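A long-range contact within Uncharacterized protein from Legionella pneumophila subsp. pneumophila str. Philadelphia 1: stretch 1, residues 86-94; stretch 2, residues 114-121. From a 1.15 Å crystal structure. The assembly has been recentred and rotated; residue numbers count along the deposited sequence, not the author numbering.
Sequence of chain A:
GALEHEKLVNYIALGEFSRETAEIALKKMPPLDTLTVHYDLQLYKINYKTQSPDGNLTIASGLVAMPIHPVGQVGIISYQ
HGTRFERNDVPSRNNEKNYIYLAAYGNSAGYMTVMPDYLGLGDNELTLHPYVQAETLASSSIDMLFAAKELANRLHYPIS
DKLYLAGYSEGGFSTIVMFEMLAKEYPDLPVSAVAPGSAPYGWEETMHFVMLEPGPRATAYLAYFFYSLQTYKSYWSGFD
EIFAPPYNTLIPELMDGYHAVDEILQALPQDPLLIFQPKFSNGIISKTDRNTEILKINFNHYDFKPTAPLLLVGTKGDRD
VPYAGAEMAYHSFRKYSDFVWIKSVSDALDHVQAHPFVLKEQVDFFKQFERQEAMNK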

# COMPACT_ATOMS: atom_id res chain seq x y z
N GLU A 86 7.04 -11.96 0.64
CA GLU A 86 6.87 -13.06 1.58
C GLU A 86 5.46 -13.07 2.11
O GLU A 86 4.93 -12.05 2.61
CB GLU A 86 7.84 -12.90 2.74
CG GLU A 86 9.30 -12.81 2.33
CD GLU A 86 10.21 -12.42 3.47
OE1 GLU A 86 10.03 -12.93 4.60
OE2 GLU A 86 11.13 -11.60 3.24
N ARG A 87 4.83 -14.23 2.04
CA ARG A 87 3.43 -14.40 2.46
C ARG A 87 3.19 -13.87 3.88
O ARG A 87 2.18 -13.24 4.17
CB ARG A 87 3.02 -15.89 2.38
CG ARG A 87 1.71 -16.17 3.07
CD ARG A 87 1.22 -17.57 2.82
NE ARG A 87 0.79 -17.80 1.46
CZ ARG A 87 -0.38 -17.41 0.96
NH1 ARG A 87 -1.26 -16.72 1.68
NH2 ARG A 87 -0.66 -17.72 -0.29
N ASN A 88 4.12 -14.21 4.78
CA ASN A 88 3.92 -13.94 6.18
C ASN A 88 4.46 -12.60 6.66
O ASN A 88 4.26 -12.24 7.82
CB ASN A 88 4.47 -15.10 7.03
CG ASN A 88 3.62 -16.33 6.88
OD1 ASN A 88 2.52 -16.40 7.41
ND2 ASN A 88 4.12 -17.32 6.13
N ASP A 89 5.09 -11.83 5.77
CA ASP A 89 5.61 -10.53 6.19
C ASP A 89 4.57 -9.45 5.94
O ASP A 89 4.75 -8.56 5.09
CB ASP A 89 6.89 -10.22 5.42
CG ASP A 89 7.57 -8.94 5.90
OD1 ASP A 89 7.31 -8.48 7.01
OD2 ASP A 89 8.35 -8.39 5.09
N VAL A 90 3.45 -9.54 6.65
CA VAL A 90 2.29 -8.70 6.43
C VAL A 90 1.70 -8.32 7.79
O VAL A 90 1.95 -9.02 8.79
CB VAL A 90 1.23 -9.36 5.51
CG1 VAL A 90 1.77 -9.46 4.07
CG2 VAL A 90 0.77 -10.73 6.06
N PRO A 91 0.87 -7.27 7.84
CA PRO A 91 0.44 -6.73 9.13
C PRO A 91 -0.26 -7.72 10.08
O PRO A 91 -0.11 -7.59 11.29
CB PRO A 91 -0.45 -5.55 8.74
CG PRO A 91 0.18 -5.08 7.47
CD PRO A 91 0.53 -6.35 6.74
N SER A 92 -1.02 -8.68 9.57
CA SER A 92 -1.71 -9.59 10.47
C SER A 92 -0.78 -10.42 11.32
O SER A 92 -1.22 -10.98 12.33
CB SER A 92 -2.63 -10.53 9.69
OG SER A 92 -1.92 -11.40 8.85
N ARG A 93 0.51 -10.51 10.95
CA ARG A 93 1.50 -11.20 11.77
C ARG A 93 2.16 -10.29 12.80
O ARG A 93 2.82 -10.77 13.71
CB ARG A 93 2.58 -11.88 10.91
CG ARG A 93 2.15 -13.16 10.24
CD ARG A 93 1.14 -12.98 9.13
NE ARG A 93 0.87 -14.28 8.51
CZ ARG A 93 -0.31 -14.84 8.35
NH1 ARG A 93 -1.43 -14.22 8.65
NH2 ARG A 93 -0.37 -16.04 7.79
N ASN A 94 2.01 -8.98 12.63
CA ASN A 94 2.64 -7.99 13.49
C ASN A 94 4.05 -8.36 13.95
O ASN A 94 4.33 -8.43 15.14
CB ASN A 94 1.77 -7.61 14.69
CG ASN A 94 2.30 -6.34 15.37
OD1 ASN A 94 2.65 -5.39 14.67
ND2 ASN A 94 2.33 -6.32 16.69
N VAL A 114 -6.06 0.11 10.84
CA VAL A 114 -6.62 -0.98 10.05
C VAL A 114 -5.66 -1.23 8.90
O VAL A 114 -5.36 -0.33 8.15
CB VAL A 114 -8.01 -0.59 9.52
CG1 VAL A 114 -8.58 -1.63 8.61
CG2 VAL A 114 -8.97 -0.31 10.71
N MSE A 115 -5.16 -2.47 8.78
CA MSE A 115 -4.06 -2.78 7.88
C MSE A 115 -4.36 -4.06 7.11
O MSE A 115 -4.19 -5.16 7.65
CB MSE A 115 -2.75 -2.92 8.66
CG MSE A 115 -2.45 -1.73 9.53
SE MSE A 115 -0.75 -1.88 10.45
CE MSE A 115 0.39 -1.60 8.95
N PRO A 116 -4.77 -3.95 5.85
CA PRO A 116 -5.01 -5.17 5.07
C PRO A 116 -3.69 -5.89 4.75
O PRO A 116 -2.68 -5.24 4.51
CB PRO A 116 -5.65 -4.67 3.78
CG PRO A 116 -5.15 -3.25 3.65
CD PRO A 116 -5.09 -2.74 5.07
N ASP A 117 -3.73 -7.22 4.65
CA ASP A 117 -2.58 -7.96 4.16
C ASP A 117 -2.42 -7.93 2.65
O ASP A 117 -1.31 -8.05 2.14
CB ASP A 117 -2.62 -9.43 4.61
CG ASP A 117 -2.44 -9.63 6.09
OD1 ASP A 117 -1.94 -8.73 6.80
OD2 ASP A 117 -2.78 -10.74 6.56
N TYR A 118 -3.55 -7.82 1.96
CA TYR A 118 -3.74 -7.97 0.50
C TYR A 118 -3.95 -9.44 0.11
O TYR A 118 -3.58 -10.37 0.82
CB TYR A 118 -2.59 -7.44 -0.36
CG TYR A 118 -2.20 -6.00 -0.20
CD1 TYR A 118 -3.10 -5.01 0.12
CD2 TYR A 118 -0.90 -5.62 -0.47
CE1 TYR A 118 -2.70 -3.68 0.22
CE2 TYR A 118 -0.51 -4.31 -0.40
CZ TYR A 118 -1.40 -3.32 -0.04
OH TYR A 118 -1.01 -1.99 0.01
N LEU A 119 -4.57 -9.63 -1.04
CA LEU A 119 -4.75 -10.96 -1.61
C LEU A 119 -3.42 -11.64 -1.88
O LEU A 119 -2.42 -10.99 -2.21
CB LEU A 119 -5.56 -10.87 -2.90
CG LEU A 119 -6.96 -10.31 -2.78
CD1 LEU A 119 -7.65 -10.41 -4.14
CD2 LEU A 119 -7.78 -10.98 -1.69
N GLY A 120 -3.41 -12.96 -1.74
CA GLY A 120 -2.23 -13.76 -1.97
C GLY A 120 -1.21 -13.74 -0.85
O GLY A 120 -0.16 -14.37 -0.96
N LEU A 121 -1.52 -13.02 0.23
CA LEU A 121 -0.60 -12.88 1.36
C LEU A 121 -1.38 -13.19 2.64
O LEU A 121 -2.60 -13.32 2.64
CB LEU A 121 -0.00 -11.49 1.41
CG LEU A 121 0.75 -11.06 0.16
CD1 LEU A 121 1.09 -9.57 0.23
CD2 LEU A 121 2.02 -11.87 -0.09

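Stretch 2 enters as the end of a strand, 114-116, and its first contact is apolar: the CA-to-CB bond of selenomethionine Met-115 points toward stretch 1, bringing its CB to 3.5 Å from Pro-91 CB. The CA-to-CB bond of Pro-116 points away, and its closest approach is through the carbonyl, with Pro-116 O 4.1 Å from Pro-91 CD.

Asp-117 is the polar centre. Its CA-to-CB bond runs sideways, yet the carboxylate reaches the 3-10 segment 91-93 and grips Ser-92 twice: Ser-92 N donates to Asp-117 OD1 (2.9 Å, N-H...O angle 159°), and Ser-92 OG donates to Asp-117 OD2 at a short 2.5 Å. Pro-91 N lies 3.3 Å from Asp-117 OD1 but has no hydrogen to share. Arg-93 NH1, 4.3 Å from Asp-117 OD2, contributes charge proximity alone, since the oxygen lies well out of the guanidinium plane; the same NH1 donates to Ser-92 OG (2.9 Å), tying the arginine to the serine that binds the carboxylate.

A type II turn, Tyr-118 to Leu-121, then carries the chain past Arg-87. Gly-120, at phi 78°, places its O over one guanidinium face, 3.5 Å from Arg-87 NH2, at an angle too poor for hydrogen bonding. Leu-121 closes the contact: its CA approaches Arg-87 CA to 4.4 Å, and its CB packs 3.8 Å from Val-90 CG1.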